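Local atomic coordinates of C2 domain protein (PDB entry 3W56), a protein that binds calcium ions through the loops of a C2 domain and probably attaches to phospholipid membranes. Residues Val46-Gly51 with Leu84-His89; Gly100-Gln105 with His113-Lys118; Tyr27-Arg32 with Glu71-Phe76; Ala78-Ile83 with Ile106-His111. One frame throughout, in Å; residues are numbered along the deposited sequence. Where two conformers were deposited one is given.

Contact 1 of 4, residues Val46-Gly51 with Leu84-His89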
# COMPACT_ATOMS: atom_id res chain seq x y z
N VAL A 46 -4.73 -2.59 -2.49
CA VAL A 46 -3.39 -2.60 -1.90
C VAL A 46 -3.22 -3.61 -0.78
O VAL A 46 -4.05 -3.70 0.14
CB VAL A 46 -3.04 -1.18 -1.37
CG1 VAL A 46 -1.59 -1.10 -0.95
CG2 VAL A 46 -3.36 -0.15 -2.47
N LYS A 47 -2.13 -4.37 -0.86
CA LYS A 47 -1.81 -5.34 0.20
C LYS A 47 -0.71 -4.74 1.02
O LYS A 47 0.24 -4.12 0.47
CB LYS A 47 -1.32 -6.66 -0.38
CG LYS A 47 -2.35 -7.49 -1.15
CD LYS A 47 -1.83 -8.99 -1.16
CE LYS A 47 -2.49 -9.74 -2.28
NZ LYS A 47 -1.85 -11.11 -2.47
N VAL A 48 -0.79 -4.92 2.33
CA VAL A 48 0.06 -4.26 3.31
C VAL A 48 0.64 -5.27 4.26
O VAL A 48 -0.10 -6.01 4.98
CB VAL A 48 -0.71 -3.23 4.18
CG1 VAL A 48 0.19 -2.48 5.10
CG2 VAL A 48 -1.45 -2.26 3.26
N PHE A 49 1.97 -5.28 4.26
CA PHE A 49 2.73 -6.12 5.19
C PHE A 49 3.67 -5.24 6.01
O PHE A 49 4.26 -4.27 5.51
CB PHE A 49 3.59 -7.14 4.43
CG PHE A 49 2.80 -7.98 3.45
CD1 PHE A 49 2.33 -9.24 3.81
CD2 PHE A 49 2.50 -7.48 2.19
CE1 PHE A 49 1.59 -10.00 2.88
CE2 PHE A 49 1.80 -8.21 1.24
CZ PHE A 49 1.32 -9.49 1.60
N CYS A 50 3.81 -5.59 7.27
CA CYS A 50 4.85 -4.98 8.06
C CYS A 50 5.76 -6.10 8.53
O CYS A 50 5.36 -6.90 9.41
CB CYS A 50 4.28 -4.27 9.29
SG CYS A 50 5.60 -3.40 10.14
N GLY A 51 6.98 -6.14 8.00
CA GLY A 51 7.83 -7.30 8.22
C GLY A 51 7.08 -8.57 7.80
O GLY A 51 6.67 -8.71 6.65
N LEU A 84 8.27 -2.38 5.63
CA LEU A 84 6.91 -2.07 5.14
C LEU A 84 6.90 -2.47 3.68
O LEU A 84 7.70 -2.00 2.88
CB LEU A 84 6.53 -0.56 5.35
CG LEU A 84 5.25 -0.10 4.63
CD1 LEU A 84 3.99 -0.66 5.33
CD2 LEU A 84 5.18 1.43 4.58
N ARG A 85 6.04 -3.41 3.33
CA ARG A 85 5.86 -3.83 1.96
C ARG A 85 4.40 -3.61 1.48
O ARG A 85 3.38 -4.03 2.12
CB ARG A 85 6.28 -5.34 1.85
CG ARG A 85 5.90 -5.98 0.58
CD ARG A 85 6.05 -7.49 0.71
NE ARG A 85 5.73 -8.19 -0.53
CZ ARG A 85 6.63 -8.49 -1.47
NH1 ARG A 85 7.90 -8.13 -1.31
NH2 ARG A 85 6.26 -9.16 -2.57
N LEU A 86 4.31 -2.97 0.33
CA LEU A 86 3.04 -2.58 -0.24
C LEU A 86 2.95 -3.23 -1.59
O LEU A 86 3.84 -3.14 -2.41
CB LEU A 86 2.92 -1.05 -0.36
CG LEU A 86 3.02 -0.29 0.94
CD1 LEU A 86 2.77 1.24 0.75
CD2 LEU A 86 2.06 -0.75 2.00
N GLU A 87 1.87 -3.94 -1.81
CA GLU A 87 1.65 -4.44 -3.13
C GLU A 87 0.36 -3.85 -3.67
O GLU A 87 -0.68 -3.90 -2.97
CB GLU A 87 1.61 -5.96 -3.14
CG GLU A 87 2.80 -6.61 -2.48
CD GLU A 87 2.61 -8.09 -2.33
OE1 GLU A 87 1.56 -8.60 -2.80
OE2 GLU A 87 3.49 -8.74 -1.71
N VAL A 88 0.42 -3.39 -4.91
CA VAL A 88 -0.77 -2.93 -5.62
C VAL A 88 -1.21 -4.04 -6.58
O VAL A 88 -0.42 -4.50 -7.43
CB VAL A 88 -0.51 -1.62 -6.35
CG1 VAL A 88 -1.72 -1.26 -7.19
CG2 VAL A 88 -0.16 -0.51 -5.32
N HIS A 89 -2.46 -4.47 -6.46
CA HIS A 89 -3.01 -5.52 -7.34
C HIS A 89 -4.22 -5.07 -8.10
O HIS A 89 -4.93 -4.15 -7.71
CB HIS A 89 -3.42 -6.75 -6.56
CG HIS A 89 -2.30 -7.42 -5.86
ND1 HIS A 89 -1.74 -8.62 -6.30
CD2 HIS A 89 -1.62 -7.09 -4.74
CE1 HIS A 89 -0.77 -8.97 -5.48
NE2 HIS A 89 -0.68 -8.06 -4.52
O HOH W 1 0.60 -11.23 -2.57
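The ring of H89 has CE of K47 over one face, 3.7 Å from CE to the ring centroid and shifted toward the rim, a CH-pi contact. At its edge, in plane, NE2 donates to the anti lone pair of E87 OE1. The ring of F49 has the carbonyl oxygen of R85 at its edge, and its CE2 lies 3.4 Å from E87 OE2. R85 lies alongside F49, its guanidinium turned 69° from that ring. R85 has CG anti to its backbone N (chi1 168°) and grips E87 side-on in a salt bridge. NE, at 2.6 Å, and NH2 both reach OE2. A water joins E87 OE1 to NZ of K47.

K47, F49, R85 and E87 share one face of two antiparallel strands in the C2 beta-sandwich, and the H89 ring reaches in beside them. On the other face V48 CG1 meets L86 CD2 at 4.0 Å. K47 and F49 each exchange two backbone hydrogen bonds, with E87 and R85.

An alanine in place of E87 would probably leave the R85 charge without its mate and H89 freer to turn. The R85 salt bridge, H89 bond and nearby, water-linked K47 probably favour the charged form of this buried carboxylate.

Contact 2 of 4, residues Gly100-Gln105 with His113-Lys118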
# COMPACT_ATOMS: atom_id res chain seq x y z
N GLY A 100 2.61 -3.79 -8.82
CA GLY A 100 3.89 -3.26 -8.40
C GLY A 100 4.12 -3.56 -6.96
O GLY A 100 3.15 -3.84 -6.21
N VAL A 101 5.38 -3.62 -6.57
CA VAL A 101 5.71 -3.86 -5.15
C VAL A 101 6.66 -2.77 -4.63
O VAL A 101 7.61 -2.36 -5.32
CB VAL A 101 6.34 -5.25 -4.96
CG1 VAL A 101 7.01 -5.39 -3.58
CG2 VAL A 101 5.28 -6.29 -5.10
N CYS A 102 6.41 -2.30 -3.42
CA CYS A 102 7.43 -1.47 -2.79
C CYS A 102 7.75 -1.88 -1.38
O CYS A 102 6.87 -2.34 -0.58
CB CYS A 102 7.13 0.01 -2.89
SG CYS A 102 7.08 0.42 -4.61
N GLN A 103 9.03 -1.76 -1.10
CA GLN A 103 9.63 -2.16 0.14
C GLN A 103 10.42 -1.00 0.71
O GLN A 103 11.20 -0.33 -0.01
CB GLN A 103 10.56 -3.33 -0.11
CG GLN A 103 9.82 -4.60 -0.46
CD GLN A 103 10.71 -5.82 -0.33
OE1 GLN A 103 10.42 -6.73 0.45
NE2 GLN A 103 11.82 -5.83 -1.08
N ARG A 104 10.24 -0.79 2.00
CA ARG A 104 10.87 0.34 2.66
C ARG A 104 11.12 0.03 4.14
O ARG A 104 10.23 -0.45 4.82
CB ARG A 104 9.92 1.52 2.55
CG ARG A 104 10.29 2.66 3.38
CD ARG A 104 9.45 3.80 2.99
NE ARG A 104 9.49 4.13 1.57
CZ ARG A 104 10.56 4.66 0.95
NH1 ARG A 104 11.68 4.92 1.62
NH2 ARG A 104 10.50 4.95 -0.36
N GLN A 105 12.30 0.38 4.64
CA GLN A 105 12.52 0.24 6.08
C GLN A 105 11.86 1.41 6.78
O GLN A 105 12.08 2.56 6.43
CB GLN A 105 14.00 0.22 6.40
CG GLN A 105 14.59 -1.19 6.60
CD GLN A 105 16.11 -1.18 6.69
OE1 GLN A 105 16.78 -0.19 6.31
NE2 GLN A 105 16.68 -2.26 7.22
N HIS A 113 5.67 9.12 1.01
CA HIS A 113 6.43 8.37 0.02
C HIS A 113 5.71 8.07 -1.27
O HIS A 113 4.48 8.13 -1.36
CB HIS A 113 6.95 7.03 0.61
CG HIS A 113 8.01 7.19 1.66
ND1 HIS A 113 9.27 7.66 1.35
CD2 HIS A 113 8.01 6.96 3.00
CE1 HIS A 113 9.99 7.73 2.46
NE2 HIS A 113 9.24 7.31 3.47
N ASP A 114 6.50 7.80 -2.31
CA ASP A 114 6.00 7.35 -3.59
C ASP A 114 6.48 5.95 -3.88
O ASP A 114 7.66 5.58 -3.59
CB ASP A 114 6.54 8.24 -4.72
CG ASP A 114 6.26 9.71 -4.47
OD1 ASP A 114 7.15 10.53 -4.75
OD2 ASP A 114 5.16 10.08 -3.99
N CYS A 115 5.60 5.17 -4.47
CA CYS A 115 5.95 3.83 -4.89
C CYS A 115 5.65 3.64 -6.40
O CYS A 115 4.49 3.71 -6.88
CB CYS A 115 5.20 2.84 -4.00
SG CYS A 115 5.28 1.26 -4.70
N TYR A 116 6.68 3.42 -7.24
CA TYR A 116 6.41 3.32 -8.63
C TYR A 116 6.01 1.92 -9.04
O TYR A 116 6.67 0.93 -8.67
CB TYR A 116 7.69 3.79 -9.40
CG TYR A 116 8.16 5.13 -8.88
CD1 TYR A 116 7.52 6.31 -9.29
CD2 TYR A 116 9.18 5.25 -7.90
CE1 TYR A 116 7.86 7.55 -8.75
CE2 TYR A 116 9.54 6.52 -7.35
CZ TYR A 116 8.87 7.65 -7.81
OH TYR A 116 9.12 8.91 -7.39
N LEU A 117 4.94 1.85 -9.79
CA LEU A 117 4.41 0.55 -10.17
C LEU A 117 5.05 0.20 -11.52
O LEU A 117 5.12 1.06 -12.41
CB LEU A 117 2.89 0.61 -10.22
CG LEU A 117 2.29 1.12 -8.88
CD1 LEU A 117 0.76 1.28 -9.00
CD2 LEU A 117 2.72 0.18 -7.64
N LYS A 118 5.61 -1.00 -11.63
CA LYS A 118 6.32 -1.36 -12.86
C LYS A 118 5.36 -1.21 -14.03
O LYS A 118 5.76 -0.83 -15.13
CB LYS A 118 6.92 -2.79 -12.82
CG LYS A 118 7.30 -3.36 -14.21
CD LYS A 118 8.57 -2.69 -14.82
CE LYS A 118 8.46 -2.58 -16.35
NZ LYS A 118 9.83 -2.36 -17.05
O HOH W 2 8.86 -0.22 -6.88
O HOH W 3 7.01 -2.57 -9.37
O HOH W 4 7.99 3.42 -1.58
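G100-Q105 and H113-K118 run roughly antiparallel, at 141° between strands 100-105 and 113-116, and they diverge. The CA atoms of G100 and L117 are 4.2 Å apart, those of R104 and H113 9.5 Å. No direct hydrogen bond joins the two backbones. One water bridges the carbonyl oxygens of V101 and Y116. Another joins the D114 carbonyl to NH2 of the R104 side chain.

At the narrow end CD2 of L117 packs against CA of G100, at 3.7 Å. A side chain on G100 would collide with that methyl.

The two strands belong to different sheets of the C2 beta-sandwich. Strand 97-105 is an outer strand of one, beside 83-90. Strand 109-116 is an outer strand of the other, beside 122-130. The C102-C115 disulfide therefore ties the edges of the two sheets together. Its SG atoms are 2.0 Å apart. The C-S-S-C torsion is 74° for the conformer given, C102 having two. SG of C115 is anti to its backbone N.

At the wide end the R104 guanidinium lies flat on the H113 ring. The centres are 3.5 Å apart and the planes only 4° from parallel. NE sits over the ring centre, and ND1 of H113 sits over the middle of the guanidinium. CD of R104 adds a CH-pi contact to the same face. A bend at chi3 turns NE over the ring. NE also donates to the hydroxyl of Y125, on strand 122-130.

Contact 3 of 4, residues Tyr27-Arg32 with Glu71-Phe76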
# COMPACT_ATOMS: atom_id res chain seq x y z
N TYR A 27 -1.42 5.12 5.85
CA TYR A 27 -2.63 5.88 5.53
C TYR A 27 -2.42 6.72 4.32
O TYR A 27 -1.27 6.75 3.78
CB TYR A 27 -3.10 6.70 6.73
CG TYR A 27 -2.08 7.70 7.30
CD1 TYR A 27 -2.26 9.10 7.16
CD2 TYR A 27 -1.00 7.26 8.00
CE1 TYR A 27 -1.32 10.05 7.72
CE2 TYR A 27 -0.05 8.15 8.58
CZ TYR A 27 -0.20 9.55 8.43
OH TYR A 27 0.68 10.39 9.01
N ASN A 28 -3.50 7.34 3.87
CA ASN A 28 -3.46 8.22 2.67
C ASN A 28 -2.95 7.51 1.43
O ASN A 28 -2.24 8.12 0.60
CB ASN A 28 -2.73 9.58 2.92
CG ASN A 28 -3.46 10.42 4.00
OD1 ASN A 28 -4.59 10.04 4.44
ND2 ASN A 28 -2.80 11.44 4.50
N LEU A 29 -3.34 6.25 1.24
CA LEU A 29 -3.08 5.52 0.02
C LEU A 29 -3.84 6.06 -1.18
O LEU A 29 -5.06 6.26 -1.18
CB LEU A 29 -3.40 4.04 0.23
CG LEU A 29 -2.66 3.37 1.34
CD1 LEU A 29 -3.51 2.04 1.60
CD2 LEU A 29 -1.35 3.03 0.81
N ARG A 30 -3.11 6.36 -2.25
CA ARG A 30 -3.82 6.72 -3.47
C ARG A 30 -2.88 6.40 -4.62
O ARG A 30 -1.65 6.41 -4.45
CB ARG A 30 -4.17 8.20 -3.46
CG ARG A 30 -2.92 9.04 -3.33
CD ARG A 30 -3.19 10.14 -2.42
NE ARG A 30 -2.08 11.08 -2.46
CZ ARG A 30 -1.11 11.18 -1.56
NH1 ARG A 30 -0.91 10.35 -0.50
NH2 ARG A 30 -0.22 12.15 -1.77
N VAL A 31 -3.47 6.12 -5.78
CA VAL A 31 -2.61 5.87 -6.94
C VAL A 31 -3.02 6.78 -8.03
O VAL A 31 -4.18 7.06 -8.24
CB VAL A 31 -2.82 4.47 -7.48
CG1 VAL A 31 -2.04 4.26 -8.78
CG2 VAL A 31 -2.35 3.41 -6.46
N ARG A 32 -2.02 7.18 -8.80
CA ARG A 32 -2.40 7.88 -9.97
C ARG A 32 -1.81 7.08 -11.11
O ARG A 32 -0.66 6.62 -11.02
CB ARG A 32 -1.80 9.26 -9.93
CG ARG A 32 -0.34 9.24 -10.05
CD ARG A 32 -0.03 10.20 -11.22
NE ARG A 32 0.05 11.58 -10.78
CZ ARG A 32 0.91 12.02 -9.86
NH1 ARG A 32 0.95 13.30 -9.54
NH2 ARG A 32 1.76 11.16 -9.28
N GLU A 71 -9.10 3.30 3.72
CA GLU A 71 -8.44 2.38 4.64
C GLU A 71 -7.15 2.87 5.21
O GLU A 71 -6.30 3.49 4.52
CB GLU A 71 -8.34 0.96 4.13
CG GLU A 71 -9.62 0.27 3.83
CD GLU A 71 -10.16 0.48 2.44
OE1 GLU A 71 -9.80 1.44 1.68
OE2 GLU A 71 -10.97 -0.38 2.08
N GLU A 72 -7.00 2.68 6.50
CA GLU A 72 -5.77 2.88 7.20
C GLU A 72 -5.44 1.54 7.87
O GLU A 72 -6.36 0.71 8.15
CB GLU A 72 -5.86 4.03 8.16
CG GLU A 72 -6.56 5.25 7.52
CD GLU A 72 -6.43 6.49 8.35
OE1 GLU A 72 -6.69 7.55 7.71
OE2 GLU A 72 -6.09 6.38 9.57
N PHE A 73 -4.15 1.32 8.11
CA PHE A 73 -3.67 0.06 8.65
C PHE A 73 -2.78 0.38 9.81
O PHE A 73 -1.87 1.23 9.73
CB PHE A 73 -2.90 -0.74 7.56
CG PHE A 73 -3.74 -1.09 6.36
CD1 PHE A 73 -4.46 -2.30 6.33
CD2 PHE A 73 -3.88 -0.19 5.27
CE1 PHE A 73 -5.24 -2.65 5.29
CE2 PHE A 73 -4.67 -0.56 4.18
CZ PHE A 73 -5.39 -1.78 4.18
N SER A 74 -3.00 -0.30 10.94
CA SER A 74 -2.12 -0.05 12.03
C SER A 74 -1.58 -1.41 12.50
O SER A 74 -2.25 -2.48 12.39
CB SER A 74 -2.81 0.77 13.17
OG SER A 74 -2.63 2.22 13.06
N HIS A 75 -0.33 -1.35 12.92
CA HIS A 75 0.34 -2.53 13.52
C HIS A 75 0.96 -2.08 14.83
O HIS A 75 1.77 -1.12 14.93
CB HIS A 75 1.38 -3.12 12.57
CG HIS A 75 1.99 -4.41 13.07
ND1 HIS A 75 1.25 -5.39 13.71
CD2 HIS A 75 3.25 -4.89 12.99
CE1 HIS A 75 2.04 -6.41 14.02
NE2 HIS A 75 3.25 -6.15 13.57
N PHE A 76 0.60 -2.79 15.91
CA PHE A 76 1.05 -2.24 17.21
C PHE A 76 2.31 -2.92 17.78
O PHE A 76 2.70 -2.60 18.89
CB PHE A 76 -0.09 -2.23 18.22
CG PHE A 76 -1.18 -1.29 17.84
CD1 PHE A 76 -1.14 0.03 18.26
CD2 PHE A 76 -2.23 -1.74 17.03
CE1 PHE A 76 -2.14 0.90 17.88
CE2 PHE A 76 -3.24 -0.87 16.63
CZ PHE A 76 -3.19 0.46 17.08
O HOH W 5 -6.07 7.47 4.98
O HOH W 6 -5.66 5.14 2.78
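Y27 rests its CB against the carboxylate end of E72, with CB 3.7 Å from E72 CD. CG of Y27 lies between its backbone N and carbonyl carbon (chi1 58°), and the ring leads away from E72. The E72 chain is extended beyond CG, which lays CG, CD and OE1 beside that CB.

Both segments belong to the C2 beta-sandwich. Strands 22-32 and 73-78 are neighbours in one antiparallel sheet. Here, where the edge strand begins, the two segments part, and no direct hydrogen bond crosses between them. L29 instead pairs its backbone with W69. Two waters bridge the segments. One accepts from the backbone N of N28 and links it to OE1 of E72. The other accepts from the backbone N of L29, at 3.0 Å, and links it to the carbonyl oxygen of E71.

OE2 of E72 forms a salt bridge with R25, which also makes a cation-pi contact with Y27. The hydroxyl of Y27 bonds to T128, and the carboxylate of E71 reaches S59.

The buried side of the contact is apolar. L29 and F73 cross at about a right angle. CD1 of L29 lies at the edge of the F73 ring, near its plane, 3.8 Å from CE2.

Contact 4 of 4, residues Ala78-Ile83 with Ile106-His111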
# COMPACT_ATOMS: atom_id res chain seq x y z
N ALA A 78 5.09 -3.01 15.67
CA ALA A 78 6.11 -2.59 14.72
C ALA A 78 7.40 -2.20 15.42
O ALA A 78 7.44 -1.81 16.60
CB ALA A 78 5.58 -1.45 13.88
N GLN A 79 8.50 -2.28 14.69
CA GLN A 79 9.74 -1.75 15.24
C GLN A 79 10.49 -1.08 14.11
O GLN A 79 10.31 -1.43 12.96
CB GLN A 79 10.61 -2.90 15.78
CG GLN A 79 10.13 -3.46 17.14
CD GLN A 79 10.32 -2.44 18.25
OE1 GLN A 79 9.57 -2.43 19.25
NE2 GLN A 79 11.31 -1.54 18.07
N GLU A 80 11.31 -0.10 14.46
CA GLU A 80 12.13 0.59 13.51
C GLU A 80 12.94 -0.42 12.71
O GLU A 80 13.44 -1.42 13.27
CB GLU A 80 13.03 1.57 14.23
CG GLU A 80 13.81 2.46 13.28
CD GLU A 80 14.22 3.77 13.93
OE1 GLU A 80 14.56 3.72 15.14
OE2 GLU A 80 14.20 4.82 13.23
N ASN A 81 13.03 -0.16 11.41
CA ASN A 81 13.68 -0.98 10.40
C ASN A 81 12.95 -2.19 9.94
O ASN A 81 13.45 -2.96 9.14
CB ASN A 81 15.16 -1.20 10.73
CG ASN A 81 15.91 0.12 10.74
OD1 ASN A 81 15.70 0.94 9.85
ND2 ASN A 81 16.70 0.36 11.76
N ASP A 82 11.72 -2.35 10.43
CA ASP A 82 10.90 -3.36 9.87
C ASP A 82 10.69 -2.94 8.41
O ASP A 82 10.70 -1.72 8.06
CB ASP A 82 9.54 -3.36 10.52
CG ASP A 82 9.50 -4.05 11.89
OD1 ASP A 82 10.44 -4.83 12.24
OD2 ASP A 82 8.47 -3.87 12.59
N ILE A 83 10.40 -3.93 7.59
CA ILE A 83 10.19 -3.69 6.18
C ILE A 83 8.70 -3.60 5.95
O ILE A 83 7.97 -4.60 6.06
CB ILE A 83 10.80 -4.78 5.31
CG1 ILE A 83 12.32 -4.79 5.52
CG2 ILE A 83 10.48 -4.49 3.85
CD1 ILE A 83 12.91 -3.41 5.42
N ILE A 106 11.04 1.11 7.79
CA ILE A 106 10.33 2.19 8.46
C ILE A 106 11.17 2.85 9.56
O ILE A 106 11.95 2.20 10.26
CB ILE A 106 9.01 1.70 9.01
CG1 ILE A 106 9.31 0.56 10.00
CG2 ILE A 106 8.17 1.16 7.88
CD1 ILE A 106 8.09 0.14 10.85
N LYS A 107 11.02 4.16 9.65
CA LYS A 107 11.79 5.04 10.50
C LYS A 107 10.83 5.81 11.38
O LYS A 107 9.71 6.15 10.95
CB LYS A 107 12.61 6.00 9.66
CG LYS A 107 13.42 5.28 8.64
CD LYS A 107 14.57 4.52 9.26
CE LYS A 107 15.06 3.52 8.20
NZ LYS A 107 16.54 3.31 8.21
N VAL A 108 11.24 6.08 12.61
CA VAL A 108 10.36 6.84 13.51
C VAL A 108 9.95 8.16 12.82
O VAL A 108 10.70 8.73 12.03
CB VAL A 108 11.05 7.17 14.86
CG1 VAL A 108 10.08 7.85 15.81
CG2 VAL A 108 11.59 5.89 15.48
N GLY A 109 8.75 8.63 13.14
CA GLY A 109 8.24 9.86 12.58
C GLY A 109 7.18 9.69 11.51
O GLY A 109 6.66 8.61 11.28
N THR A 110 6.87 10.79 10.83
CA THR A 110 5.83 10.77 9.81
C THR A 110 6.48 11.02 8.45
O THR A 110 7.30 11.94 8.29
CB THR A 110 4.74 11.79 10.14
OG1 THR A 110 4.04 11.35 11.30
CG2 THR A 110 3.71 11.90 9.00
N HIS A 111 6.13 10.19 7.47
CA HIS A 111 6.86 10.19 6.16
C HIS A 111 5.87 10.11 5.02
O HIS A 111 4.87 9.38 5.11
CB HIS A 111 7.81 8.98 6.10
CG HIS A 111 8.76 8.96 7.25
ND1 HIS A 111 9.90 9.74 7.29
CD2 HIS A 111 8.67 8.36 8.46
CE1 HIS A 111 10.49 9.58 8.46
NE2 HIS A 111 9.77 8.75 9.19
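I106 sends its CG1 branch into the loop A78-I83, and this is the tight part of the contact. Its CG1 lies between the backbone N and carbonyl carbon (chi1 59°), the crowded position. With chi2 near anti (169°), CD1 then reaches the carbonyl oxygen of Q79, at 3.4 Å, and CB of D82, at 3.8 Å. CB of A78 lies a little farther off.

The backbone of I106 is gripped on both sides of that branch. Its N donates to the carbonyl oxygen of D82, and its carbonyl oxygen accepts from N81 N at 2.8 Å. Q79 to D82 form a type II beta turn, with N81 at its third position (phi 76°). OD2 of D82 accepts from the backbone N of Q79 and braces the turn. The contact thus joins two loops of the C2 beta-sandwich. One links strands 73-78 and 83-90; the other links 97-105 and 109-116. An alanine at I106 would probably open a gap beside Q79 and D82, and beside Y127 and L129, which also pack on this side chain.

The outer side is looser and lies among exposed residues. OE2 of E80 accepts a long bond, 3.3 Å, from the backbone N of V108, which approaches from above the carboxylate plane. Nearby, E80 crosses V108 at about a right angle, its OE2 3.6 Å from CG2. The K107 chain bends at chi2 and chi4, and NZ makes a weak bond to OD1 of N81.

Overall arrangement
Contacts 1 and 3 are buried, whereas contacts 2 and 4 are partly exposed. Contact 1 is a regular strand pair within one sheet. Contact 3 belongs to the other sheet, but at a place where the strands have parted and water bridges them. The two meet in the core, where V48 touches F73. Contact 2 crosses between the sheets at their edges with a covalent bond and a flat stack. It adjoins contact 1, since strands 83-90 and 97-105 are hydrogen-bonded neighbours. One segment of contact 4 leads into strand 109-116, which contact 2 uses, but the contact joins loops, through backbone and side-chain bonds. It lies away from the calcium sites, whereas H89 lies near D90 and E91.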